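PDB 6XMY: 4-hydroxythreonine-4-phosphate dehydrogenase from Legionella pneumophila subsp. pneumophila, which probably catalyses the NAD(P)-dependent oxidation of 4-(phosphooxy)-L-threonine, whose product decarboxylates to 3-amino-2-oxopropyl phosphate on the way to pyridoxine 5'-phosphate. Local coordinates for residues Leu30-Leu35 against Met316-Lys321; Pro79-Ala83 against Asn95-Glu101; Ala163-Thr167 against Ile178-Ile183; Ile183-Gln188 against Thr234-Ile240; Ile292-Ser296 against Met322-Ala327. The contacts are given in a common frame with arbitrary orientation. Where two conformers were deposited one is given. Numbering follows the deposited sequence.

Contact 1 (Leu30-Leu35 against Met316-Lys321)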
# COMPACT_ATOMS: atom_id res chain seq x y z
N LEU A 30 -2.23 -11.26 -13.76
CA LEU A 30 -2.84 -10.18 -14.52
C LEU A 30 -2.88 -10.47 -16.01
O LEU A 30 -3.58 -9.75 -16.74
CB LEU A 30 -2.08 -8.88 -14.24
CG LEU A 30 -2.07 -8.47 -12.76
CD1 LEU A 30 -1.19 -7.26 -12.50
CD2 LEU A 30 -3.49 -8.23 -12.24
N ALA A 31 -2.15 -11.49 -16.48
CA ALA A 31 -2.08 -11.75 -17.92
C ALA A 31 -3.44 -12.10 -18.49
O ALA A 31 -3.72 -11.81 -19.66
CB ALA A 31 -1.08 -12.87 -18.21
N GLU A 32 -4.31 -12.70 -17.68
CA GLU A 32 -5.60 -13.14 -18.18
C GLU A 32 -6.67 -12.05 -18.14
O GLU A 32 -7.77 -12.27 -18.64
CB GLU A 32 -6.04 -14.40 -17.44
CG GLU A 32 -5.16 -15.57 -17.80
CD GLU A 32 -5.13 -15.81 -19.30
OE1 GLU A 32 -6.14 -15.52 -19.98
OE2 GLU A 32 -4.10 -16.29 -19.81
N THR A 33 -6.35 -10.89 -17.58
CA THR A 33 -7.28 -9.78 -17.49
C THR A 33 -7.09 -8.84 -18.68
O THR A 33 -6.17 -8.99 -19.49
CB THR A 33 -7.06 -9.00 -16.20
OG1 THR A 33 -5.87 -8.20 -16.33
CG2 THR A 33 -6.91 -9.94 -15.01
N ASP A 34 -7.98 -7.86 -18.78
CA ASP A 34 -7.81 -6.72 -19.68
C ASP A 34 -7.45 -5.45 -18.92
O ASP A 34 -7.70 -4.35 -19.40
CB ASP A 34 -9.04 -6.53 -20.57
CG ASP A 34 -10.27 -6.13 -19.79
OD1 ASP A 34 -11.25 -5.67 -20.41
OD2 ASP A 34 -10.24 -6.25 -18.54
N LEU A 35 -6.89 -5.60 -17.73
CA LEU A 35 -6.47 -4.44 -16.96
C LEU A 35 -5.22 -3.85 -17.60
O LEU A 35 -4.31 -4.59 -17.98
CB LEU A 35 -6.20 -4.83 -15.51
CG LEU A 35 -7.44 -5.27 -14.71
CD1 LEU A 35 -7.03 -6.01 -13.44
CD2 LEU A 35 -8.31 -4.07 -14.36
N MET A 316 -4.11 -8.18 -5.03
CA MET A 316 -3.47 -7.57 -6.20
C MET A 316 -4.52 -7.04 -7.18
O MET A 316 -4.42 -5.91 -7.67
CB MET A 316 -2.54 -8.57 -6.88
CG MET A 316 -1.97 -8.04 -8.20
SD MET A 316 -0.97 -6.53 -8.06
CE MET A 316 0.59 -7.24 -7.55
N LEU A 317 -5.54 -7.85 -7.46
CA LEU A 317 -6.57 -7.42 -8.41
C LEU A 317 -7.29 -6.19 -7.90
O LEU A 317 -7.55 -5.25 -8.66
CB LEU A 317 -7.55 -8.56 -8.69
CG LEU A 317 -7.03 -9.70 -9.57
CD1 LEU A 317 -7.94 -10.93 -9.45
CD2 LEU A 317 -6.93 -9.24 -11.02
N ALA A 318 -7.63 -6.17 -6.61
CA ALA A 318 -8.25 -5.00 -6.01
C ALA A 318 -7.33 -3.78 -6.07
O ALA A 318 -7.79 -2.66 -6.31
CB ALA A 318 -8.66 -5.30 -4.57
N ALA A 319 -6.02 -3.98 -5.86
CA ALA A 319 -5.08 -2.86 -5.86
C ALA A 319 -4.95 -2.25 -7.25
O ALA A 319 -4.88 -1.02 -7.39
CB ALA A 319 -3.71 -3.31 -5.36
N VAL A 320 -4.92 -3.10 -8.28
CA VAL A 320 -4.88 -2.61 -9.66
C VAL A 320 -6.17 -1.87 -9.99
O VAL A 320 -6.15 -0.79 -10.59
CB VAL A 320 -4.60 -3.77 -10.63
CG1 VAL A 320 -4.71 -3.28 -12.07
CG2 VAL A 320 -3.22 -4.38 -10.37
N LYS A 321 -7.31 -2.44 -9.60
CA LYS A 321 -8.58 -1.78 -9.92
C LYS A 321 -8.71 -0.44 -9.20
O LYS A 321 -9.21 0.53 -9.78
CB LYS A 321 -9.74 -2.72 -9.59
CG LYS A 321 -9.84 -3.88 -10.56
CD LYS A 321 -10.88 -4.90 -10.14
CE LYS A 321 -10.50 -6.29 -10.64
NZ LYS A 321 -11.60 -7.29 -10.46

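Contact 2 (Pro79-Ala83 against Asn95-Glu101)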
# COMPACT_ATOMS: atom_id res chain seq x y z
N PRO A 79 11.49 -4.58 -18.86
CA PRO A 79 12.49 -5.47 -18.26
C PRO A 79 13.49 -4.73 -17.39
O PRO A 79 13.99 -3.66 -17.74
CB PRO A 79 13.18 -6.10 -19.49
CG PRO A 79 12.14 -5.99 -20.58
CD PRO A 79 11.52 -4.64 -20.33
N VAL A 80 13.77 -5.32 -16.23
CA VAL A 80 14.80 -4.86 -15.31
C VAL A 80 15.53 -6.12 -14.85
O VAL A 80 14.88 -7.03 -14.34
CB VAL A 80 14.20 -4.14 -14.09
CG1 VAL A 80 15.31 -3.63 -13.18
CG2 VAL A 80 13.27 -3.00 -14.52
N PRO A 81 16.84 -6.22 -15.00
CA PRO A 81 17.52 -7.51 -14.78
C PRO A 81 17.87 -7.76 -13.32
O PRO A 81 18.46 -6.91 -12.66
CB PRO A 81 18.79 -7.39 -15.63
CG PRO A 81 19.07 -5.90 -15.65
CD PRO A 81 17.73 -5.21 -15.62
N CYS A 82 17.53 -8.95 -12.82
CA CYS A 82 18.04 -9.39 -11.53
C CYS A 82 19.56 -9.54 -11.61
O CYS A 82 20.12 -9.84 -12.66
CB CYS A 82 17.45 -10.74 -11.13
SG CYS A 82 15.70 -10.70 -10.76
N ALA A 83 20.23 -9.29 -10.48
CA ALA A 83 21.68 -9.51 -10.44
C ALA A 83 22.02 -10.99 -10.52
O ALA A 83 23.07 -11.35 -11.07
CB ALA A 83 22.28 -8.90 -9.18
N ASN A 95 19.91 -9.70 -4.87
CA ASN A 95 18.82 -9.16 -5.67
C ASN A 95 18.06 -8.05 -4.95
O ASN A 95 17.01 -7.61 -5.45
CB ASN A 95 17.88 -10.27 -6.14
CG ASN A 95 18.46 -11.07 -7.29
OD1 ASN A 95 19.25 -10.54 -8.08
ND2 ASN A 95 18.07 -12.33 -7.41
N ALA A 96 18.56 -7.58 -3.80
CA ALA A 96 17.90 -6.47 -3.12
C ALA A 96 18.00 -5.19 -3.93
O ALA A 96 17.03 -4.43 -4.02
CB ALA A 96 18.52 -6.26 -1.74
N ALA A 97 19.17 -4.92 -4.54
CA ALA A 97 19.30 -3.72 -5.35
C ALA A 97 18.34 -3.74 -6.54
O ALA A 97 17.82 -2.68 -6.93
CB ALA A 97 20.75 -3.57 -5.82
N TYR A 98 18.08 -4.92 -7.09
CA TYR A 98 17.09 -5.05 -8.15
C TYR A 98 15.72 -4.60 -7.68
O TYR A 98 15.02 -3.85 -8.37
CB TYR A 98 17.07 -6.51 -8.62
CG TYR A 98 15.78 -6.98 -9.26
CD1 TYR A 98 15.53 -6.77 -10.61
CD2 TYR A 98 14.82 -7.65 -8.51
CE1 TYR A 98 14.36 -7.23 -11.19
CE2 TYR A 98 13.66 -8.11 -9.08
CZ TYR A 98 13.43 -7.90 -10.43
OH TYR A 98 12.27 -8.35 -11.01
N VAL A 99 15.31 -5.05 -6.48
CA VAL A 99 14.02 -4.65 -5.94
C VAL A 99 13.96 -3.13 -5.78
O VAL A 99 12.97 -2.49 -6.16
CB VAL A 99 13.73 -5.37 -4.60
CG1 VAL A 99 12.48 -4.79 -3.96
CG2 VAL A 99 13.58 -6.88 -4.83
N MET A 100 15.03 -2.55 -5.23
CA MET A 100 15.05 -1.10 -5.07
C MET A 100 15.02 -0.39 -6.41
O MET A 100 14.47 0.71 -6.51
CB MET A 100 16.25 -0.65 -4.24
CG MET A 100 16.23 -1.17 -2.80
SD MET A 100 14.69 -0.87 -1.89
CE MET A 100 14.64 0.90 -1.94
N GLU A 101 15.58 -1.01 -7.46
CA GLU A 101 15.51 -0.42 -8.79
C GLU A 101 14.07 -0.40 -9.30
O GLU A 101 13.65 0.59 -9.92
CB GLU A 101 16.41 -1.16 -9.78
CG GLU A 101 16.61 -0.40 -11.09
CD GLU A 101 17.43 0.86 -10.91
OE1 GLU A 101 18.29 0.89 -10.02
OE2 GLU A 101 17.20 1.83 -11.66

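Contact 3 (Ala163-Thr167 against Ile178-Ile183)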
# COMPACT_ATOMS: atom_id res chain seq x y z
N ALA A 163 -6.45 4.14 8.51
CA ALA A 163 -5.22 4.89 8.31
C ALA A 163 -4.40 4.81 9.59
O ALA A 163 -4.94 4.76 10.69
CB ALA A 163 -5.52 6.35 7.99
N LEU A 164 -3.08 4.83 9.44
CA LEU A 164 -2.15 4.68 10.55
C LEU A 164 -1.45 6.00 10.85
O LEU A 164 -1.00 6.69 9.93
CB LEU A 164 -1.11 3.61 10.23
CG LEU A 164 -1.64 2.19 9.97
CD1 LEU A 164 -0.49 1.27 9.64
CD2 LEU A 164 -2.47 1.67 11.16
N VAL A 165 -1.36 6.34 12.13
CA VAL A 165 -0.55 7.48 12.54
C VAL A 165 0.93 7.13 12.43
O VAL A 165 1.75 7.97 12.02
CB VAL A 165 -0.93 7.97 13.95
CG1 VAL A 165 0.01 9.10 14.39
CG2 VAL A 165 -2.40 8.40 13.99
N THR A 166 1.29 5.92 12.84
CA THR A 166 2.64 5.39 12.69
C THR A 166 2.58 4.05 11.97
O THR A 166 1.60 3.31 12.08
CB THR A 166 3.36 5.22 14.05
OG1 THR A 166 2.71 4.21 14.84
CG2 THR A 166 3.39 6.55 14.79
N THR A 167 3.64 3.74 11.20
CA THR A 167 3.64 2.58 10.33
C THR A 167 4.61 1.54 10.87
O THR A 167 4.30 0.86 11.87
CB THR A 167 3.95 2.97 8.88
OG1 THR A 167 5.27 3.54 8.82
CG2 THR A 167 2.94 3.97 8.36
N ILE A 178 4.52 9.68 18.46
CA ILE A 178 3.22 10.31 18.28
C ILE A 178 3.21 11.66 18.97
O ILE A 178 3.24 11.75 20.21
CB ILE A 178 2.08 9.41 18.78
CG1 ILE A 178 2.03 8.12 17.95
CG2 ILE A 178 0.75 10.17 18.74
CD1 ILE A 178 1.19 7.05 18.57
N SER A 179 3.14 12.72 18.18
CA SER A 179 2.99 14.08 18.66
C SER A 179 1.64 14.61 18.18
O SER A 179 1.03 14.05 17.26
CB SER A 179 4.10 14.97 18.12
OG SER A 179 4.02 15.05 16.71
N SER A 180 1.19 15.70 18.80
CA SER A 180 -0.04 16.33 18.33
C SER A 180 0.09 16.77 16.87
O SER A 180 -0.83 16.57 16.07
CB SER A 180 -0.40 17.51 19.23
OG SER A 180 -0.71 17.08 20.55
N LEU A 181 1.24 17.34 16.51
CA LEU A 181 1.46 17.79 15.14
C LEU A 181 1.38 16.64 14.15
O LEU A 181 0.82 16.79 13.06
CB LEU A 181 2.80 18.51 15.02
CG LEU A 181 2.81 19.98 15.41
CD1 LEU A 181 4.16 20.60 15.09
CD2 LEU A 181 1.70 20.72 14.67
N LEU A 182 1.94 15.48 14.50
CA LEU A 182 1.89 14.35 13.59
C LEU A 182 0.45 13.90 13.36
O LEU A 182 0.04 13.64 12.23
CB LEU A 182 2.74 13.18 14.10
CG LEU A 182 2.65 11.91 13.25
CD1 LEU A 182 3.24 12.12 11.86
CD2 LEU A 182 3.33 10.75 13.95
N ILE A 183 -0.33 13.80 14.44
CA ILE A 183 -1.73 13.40 14.32
C ILE A 183 -2.48 14.38 13.42
O ILE A 183 -3.25 13.97 12.54
CB ILE A 183 -2.38 13.30 15.71
CG1 ILE A 183 -1.75 12.16 16.52
CG2 ILE A 183 -3.88 13.09 15.58
CD1 ILE A 183 -2.19 12.16 17.96

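Contact 4 (Ile183-Gln188 against Thr234-Ile240)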
# COMPACT_ATOMS: atom_id res chain seq x y z
N ILE A 183 -0.33 13.80 14.44
CA ILE A 183 -1.73 13.40 14.32
C ILE A 183 -2.48 14.38 13.42
O ILE A 183 -3.25 13.97 12.54
CB ILE A 183 -2.38 13.30 15.71
CG1 ILE A 183 -1.75 12.16 16.52
CG2 ILE A 183 -3.88 13.09 15.58
CD1 ILE A 183 -2.19 12.16 17.96
N ILE A 184 -2.26 15.67 13.64
CA ILE A 184 -2.91 16.70 12.82
C ILE A 184 -2.55 16.52 11.35
O ILE A 184 -3.43 16.53 10.47
CB ILE A 184 -2.54 18.10 13.33
CG1 ILE A 184 -3.18 18.34 14.70
CG2 ILE A 184 -2.97 19.16 12.33
CD1 ILE A 184 -2.51 19.44 15.50
N LYS A 185 -1.26 16.36 11.05
CA LYS A 185 -0.83 16.28 9.66
C LYS A 185 -1.35 15.02 8.99
O LYS A 185 -1.77 15.04 7.83
CB LYS A 185 0.69 16.35 9.59
CG LYS A 185 1.21 17.75 9.90
CD LYS A 185 2.72 17.76 10.03
CE LYS A 185 3.22 19.17 10.29
NZ LYS A 185 4.70 19.20 10.46
N VAL A 186 -1.33 13.90 9.72
CA VAL A 186 -1.86 12.65 9.19
C VAL A 186 -3.35 12.79 8.89
O VAL A 186 -3.82 12.40 7.81
CB VAL A 186 -1.60 11.49 10.18
CG1 VAL A 186 -2.49 10.30 9.86
CG2 VAL A 186 -0.13 11.11 10.13
N ILE A 187 -4.11 13.31 9.85
CA ILE A 187 -5.55 13.40 9.66
C ILE A 187 -5.93 14.47 8.63
O ILE A 187 -6.90 14.30 7.88
CB ILE A 187 -6.30 13.50 11.00
CG1 ILE A 187 -6.03 12.22 11.81
CG2 ILE A 187 -7.80 13.67 10.78
CD1 ILE A 187 -6.71 12.17 13.18
N GLN A 188 -5.15 15.56 8.54
CA GLN A 188 -5.38 16.52 7.45
C GLN A 188 -5.23 15.84 6.10
O GLN A 188 -6.07 16.01 5.20
CB GLN A 188 -4.39 17.69 7.56
CG GLN A 188 -4.74 18.75 8.60
CD GLN A 188 -3.61 19.75 8.80
OE1 GLN A 188 -2.47 19.53 8.37
NE2 GLN A 188 -3.92 20.86 9.45
N THR A 234 -7.83 20.52 17.85
CA THR A 234 -7.33 21.38 16.78
C THR A 234 -7.98 21.01 15.45
O THR A 234 -8.42 21.89 14.71
CB THR A 234 -5.80 21.24 16.69
OG1 THR A 234 -5.22 21.74 17.90
CG2 THR A 234 -5.25 22.01 15.50
N LEU A 235 -8.06 19.72 15.16
CA LEU A 235 -8.68 19.27 13.91
C LEU A 235 -10.15 19.67 13.84
O LEU A 235 -10.63 20.12 12.79
CB LEU A 235 -8.51 17.76 13.76
CG LEU A 235 -7.08 17.36 13.43
CD1 LEU A 235 -6.86 15.90 13.81
CD2 LEU A 235 -6.79 17.55 11.96
N LYS A 236 -10.89 19.50 14.94
CA LYS A 236 -12.28 19.93 14.98
C LYS A 236 -12.41 21.41 14.67
O LYS A 236 -13.32 21.83 13.94
CB LYS A 236 -12.90 19.62 16.35
CG LYS A 236 -13.22 18.16 16.57
CD LYS A 236 -13.62 17.93 18.03
CE LYS A 236 -13.92 16.46 18.33
NZ LYS A 236 -14.06 16.21 19.80
N ASN A 237 -11.51 22.23 15.22
CA ASN A 237 -11.57 23.66 14.96
C ASN A 237 -11.05 24.04 13.58
O ASN A 237 -11.20 25.20 13.17
CB ASN A 237 -10.86 24.45 16.06
CG ASN A 237 -11.66 24.48 17.34
OD1 ASN A 237 -12.82 24.07 17.37
ND2 ASN A 237 -11.04 24.97 18.41
N GLN A 238 -10.45 23.11 12.85
CA GLN A 238 -10.22 23.26 11.42
C GLN A 238 -11.38 22.73 10.59
O GLN A 238 -11.32 22.78 9.36
CB GLN A 238 -8.92 22.56 11.01
CG GLN A 238 -7.69 23.13 11.69
CD GLN A 238 -6.44 22.36 11.38
OE1 GLN A 238 -6.48 21.40 10.61
NE2 GLN A 238 -5.33 22.77 11.96
N GLY A 239 -12.43 22.24 11.24
CA GLY A 239 -13.59 21.72 10.54
C GLY A 239 -13.49 20.29 10.08
O GLY A 239 -14.26 19.86 9.21
N ILE A 240 -12.55 19.52 10.63
CA ILE A 240 -12.40 18.11 10.29
C ILE A 240 -13.12 17.29 11.35
O ILE A 240 -12.84 17.41 12.54
CB ILE A 240 -10.91 17.75 10.16
CG1 ILE A 240 -10.28 18.51 8.99
CG2 ILE A 240 -10.75 16.25 9.96
CD1 ILE A 240 -8.77 18.41 8.92

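Contact 5 (Ile292-Ser296 against Met322-Ala327). With SO4 (sulfate ion), chain C.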
# COMPACT_ATOMS: atom_id res chain seq x y z
N ILE A 292 1.96 11.10 -6.96
CA ILE A 292 1.49 10.01 -7.81
C ILE A 292 0.49 9.18 -7.02
O ILE A 292 0.41 9.25 -5.79
CB ILE A 292 2.65 9.11 -8.31
CG1 ILE A 292 3.34 8.42 -7.12
CG2 ILE A 292 3.64 9.92 -9.16
CD1 ILE A 292 4.17 7.20 -7.49
N ILE A 293 -0.27 8.38 -7.76
CA ILE A 293 -1.12 7.35 -7.17
C ILE A 293 -0.26 6.12 -6.95
O ILE A 293 0.45 5.67 -7.86
CB ILE A 293 -2.28 7.02 -8.12
CG1 ILE A 293 -3.17 8.24 -8.36
CG2 ILE A 293 -3.06 5.82 -7.61
CD1 ILE A 293 -3.97 8.13 -9.63
N ARG A 294 -0.31 5.58 -5.73
CA ARG A 294 0.37 4.32 -5.45
C ARG A 294 -0.53 3.46 -4.58
O ARG A 294 -0.91 3.87 -3.48
CB ARG A 294 1.73 4.53 -4.76
CG ARG A 294 2.42 3.22 -4.40
CD ARG A 294 2.25 2.88 -2.93
NE ARG A 294 2.69 1.52 -2.60
CZ ARG A 294 3.00 1.11 -1.38
NH1 ARG A 294 2.96 1.95 -0.35
NH2 ARG A 294 3.38 -0.15 -1.17
N THR A 295 -0.86 2.27 -5.08
CA THR A 295 -1.56 1.26 -4.30
C THR A 295 -0.68 0.03 -4.16
O THR A 295 0.40 -0.08 -4.77
CB THR A 295 -2.89 0.87 -4.95
OG1 THR A 295 -2.64 0.28 -6.23
CG2 THR A 295 -3.78 2.10 -5.13
N SER A 296 -1.16 -0.92 -3.36
CA SER A 296 -0.36 -2.06 -2.98
C SER A 296 -1.26 -3.20 -2.53
O SER A 296 -2.38 -2.98 -2.04
CB SER A 296 0.59 -1.68 -1.85
OG SER A 296 1.41 -2.77 -1.47
N MET A 322 -8.24 -0.36 -7.95
CA MET A 322 -8.31 0.91 -7.25
C MET A 322 -7.41 1.95 -7.90
O MET A 322 -7.81 3.11 -8.06
CB MET A 322 -7.96 0.73 -5.77
CG MET A 322 -8.03 2.02 -4.99
SD MET A 322 -7.76 1.82 -3.23
CE MET A 322 -9.16 0.79 -2.80
N ALA A 323 -6.20 1.55 -8.28
CA ALA A 323 -5.30 2.48 -8.97
C ALA A 323 -5.92 2.95 -10.29
O ALA A 323 -5.86 4.15 -10.61
CB ALA A 323 -3.94 1.83 -9.19
N LYS A 324 -6.52 2.03 -11.04
CA LYS A 324 -7.20 2.40 -12.28
C LYS A 324 -8.32 3.40 -12.01
O LYS A 324 -8.44 4.41 -12.71
CB LYS A 324 -7.76 1.16 -12.96
CG LYS A 324 -8.57 1.44 -14.22
CD LYS A 324 -9.22 0.17 -14.75
CE LYS A 324 -10.46 0.46 -15.58
NZ LYS A 324 -11.17 -0.81 -15.91
N ASP A 325 -9.13 3.13 -10.98
CA ASP A 325 -10.26 4.01 -10.69
C ASP A 325 -9.78 5.40 -10.31
O ASP A 325 -10.38 6.41 -10.71
CB ASP A 325 -11.12 3.41 -9.58
CG ASP A 325 -11.94 2.21 -10.05
OD1 ASP A 325 -12.03 1.99 -11.28
OD2 ASP A 325 -12.47 1.48 -9.19
N MET A 326 -8.68 5.48 -9.56
CA MET A 326 -8.12 6.77 -9.16
C MET A 326 -7.53 7.50 -10.35
O MET A 326 -7.66 8.73 -10.46
CB MET A 326 -7.04 6.54 -8.10
CG MET A 326 -7.58 6.13 -6.74
SD MET A 326 -8.57 7.44 -5.99
CE MET A 326 -9.20 6.55 -4.58
N ALA A 327 -6.85 6.77 -11.23
CA ALA A 327 -6.26 7.42 -12.40
C ALA A 327 -7.34 7.97 -13.32
O ALA A 327 -7.19 9.06 -13.88
CB ALA A 327 -5.33 6.45 -13.13
S SO4 C . 4.63 -0.52 2.70
O1 SO4 C . 3.65 -0.10 1.71
O2 SO4 C . 5.72 -1.23 2.03
O3 SO4 C . 5.17 0.67 3.34
O4 SO4 C . 4.05 -1.42 3.72

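Contact 1 (Leu30-Leu35 against Met316-Lys321)
The striking feature is T33, whose hydroxyl folds its own segment: OG1 of T33 accepts from N of L35 (3.1 Å, 162°), the bond that makes an ST turn, and donates to O of L30 (2.8 Å). The bend carries L30 and L35 to the same face of helix 314-328, where they bury 63 and 67 Å². No hydrogen bond crosses; the junction is aliphatic. L30 CD2 meets L317 CD2 at 3.8 Å, and L30 CD1 lies 4.1 Å from V320 CG2. L35 CD1 fits between the two helix residues, 3.8 Å from V320 CG1 and 4.0 Å from L317 CD2, while the aliphatic part of K321 lines the margin, its CG 4.1 Å from L35 CD2. V320 also touches L12 and I14 on strand 12-15 and V119 on strand 117-120. Segment 30-35 links helix 23-29 to strand 37-41; as strands 12-15 and 37-41 are parallel neighbours, it is the return of a beta-alpha-beta crossover.

Contact 2 (Pro79-Ala83 against Asn95-Glu101)
Y98, with 89 Å² covered, is the centre of the contact, and C82 and N95, with 54 Å² each, complete it. The sulfur of C82 lies over one face of the Y98 ring: SG is 3.6 Å from the ring centroid and 9° off the normal, a clear sulfur-aromatic contact. At the ring edge, V80 O approaches Y98 CE1 to 3.2 Å, and V80 CG1 sits 4.1 Å from Y98 CD1. The phenol end is held by D42, whose backbone N bonds to Y98 OH and whose carboxylate receives C82 N. N95 stands at the N-cap position of helix 96-111 but makes no capping bond with its side chain. It turns instead to the incoming loop: OD1 accepts a weak hydrogen bond from A83 N (2.9 Å, 116°), and ND2 reaches A84 O. Loop 79-83 therefore leaves strand 74-79 laid along the start of the helix that follows it. V80 is paired through its backbone with G41, at the end of strand 37-41, and its side chain continues onto L102 and L105 of helix 96-111. V99, directed away from the loop, packs against P19, V123 and I128, the last on helix 125-130.

Contact 3 (Ala163-Thr167 against Ile178-Ile183)
V165 carries the contact: it loses 80 Å² to segment 178-183, and its t rotamer (chi1 176°) brings CG1 into a cluster of three side chains. V165 CG1 lies 3.7 Å from L182 CD2, 4.1 Å from I183 CG1 and 4.2 Å from I178 CG1. L182 reaches it in a t,p conformation (chi1 176°, chi2 66°), so that CD2 comes close to both V165 and T166. I178 and I183 both adopt m,t; in I178 this brings the end of a side chain that starts out sideways up to the opposite segment. In the p rotamer T166 CG2 faces I178 CG1 (3.8 Å) and L182 CD2 (4.3 Å), while OG1 bonds to the carbonyl of M266. S179, also p, is the N-cap residue of helix 180-197, and S179 OG accepts from L182 N at 3.1 Å and 156°. The cap closes the first turn, from which L182 and I183 project. No hydrogen bond links the two segments, so they cohere by aliphatic burial. The T166 side chain is about 6 Å from that of H268, which with H168 binds the zinc ion, and about 11 Å from the metal itself. The chemistry implies a buried aliphatic junction near the metal site, without a part in coordination.

Contact 4 (Ile183-Gln188 against Thr234-Ile240)
Taken in order, the second segment begins with T234, whose CG2 touches I184 CD1 at 3.8 Å; its hydroxyl bonds back to P230 O in its own helix. L235 follows and is the main element, with 80 Å² buried. It is a knob in the hole formed by I183, I184, I187 and Q188: L235 CD1 is 3.7 Å from I187 CB, and L235 CD2 is 3.8 Å from I184 O and 4.1 Å from Q188 CG. The CA atoms of I184 and L235 are only 6.4 Å apart, so the helices run close here. Q238 adds the one polar link, Q188 NE2 donating to Q238 OE1 at 2.9 Å with a nearly straight 172° angle. G239, just past the helix, takes positive phi (+85°) in a Schellman motif: I240 N bonds to L235 O (3.0 Å) and G239 N to K236 O (2.9 Å). A side chain at these backbone angles would collide with the preceding carbonyl, so glycine suits the position. The turn delivers I240 back to the first helix, its CG2 4.0 Å from I187 CG2 and its CD1 4.1 Å from Q188 CG. The helices 180-197 and 223-237 thus lie side by side over the sheet: I187 rests on I205 and V207 of strand 204-208, and both I187 and L235 touch V242 of strand 241-246, the outermost strand at this end of the chain's sheet.

Contact 5 (Ile292-Ser296 against Met322-Ala327)
Apolar contacts hold the two segments together. I293 CD1 reaches M326 CB at 3.8 Å and A327 CB at 4.1 Å, I293 CG2 lies 4.4 Å from A323 CB, and T295 CG2 lies 4.3 Å from M322 CG. I293 alone buries 75 Å². No hydrogen bond joins the segments: T295 OG1 passes A323 CB at 3.6 Å and bonds to A319 O, one turn earlier in the helix. The charged interactions are made by R294, whose CA-to-CB bond points away from the helix. R294 NH1 and NH2 both donate to sulfate O1, at 3.0 and 2.9 Å. H138, T139 and N285 also bind this sulfate; with R294 they are predicted substrate residues, so the ion, probably from the crystallisation liquor, lies where the substrate is predicted to bind. S296 OG makes a weak hydrogen bond to the NAD. Strand 294-297 lies between the parallel strand 117-120 and the antiparallel strand 284-288, and helix 314-328 covers it, with A323 also on A117 and V119.

In the fold
Contacts 1 and 5 share helix 314-328, their centres 12 Å apart, and meet where A319 O receives T295 OG1 (2.8 Å). Contacts 3 and 4 share helix 180-197 and I183 (centres 11 Å apart); contacts 1 and 3 lie on opposite sides of the chain's centre. Contact 5 is nearest that centre, about 10 Å away, and holds R294, predicted to bind substrate, and the NAD-binding S296. Contacts 3 and 4 are buried although farther out than contact 5; contacts 1, 2 and 5 are partly buried. Contacts 1, 3 and 5 have no hydrogen bond across; contact 4 adds one glutamine-glutamine bond at its edge, and contact 2, more exposed, combines sulfur-aromatic and weak polar contacts.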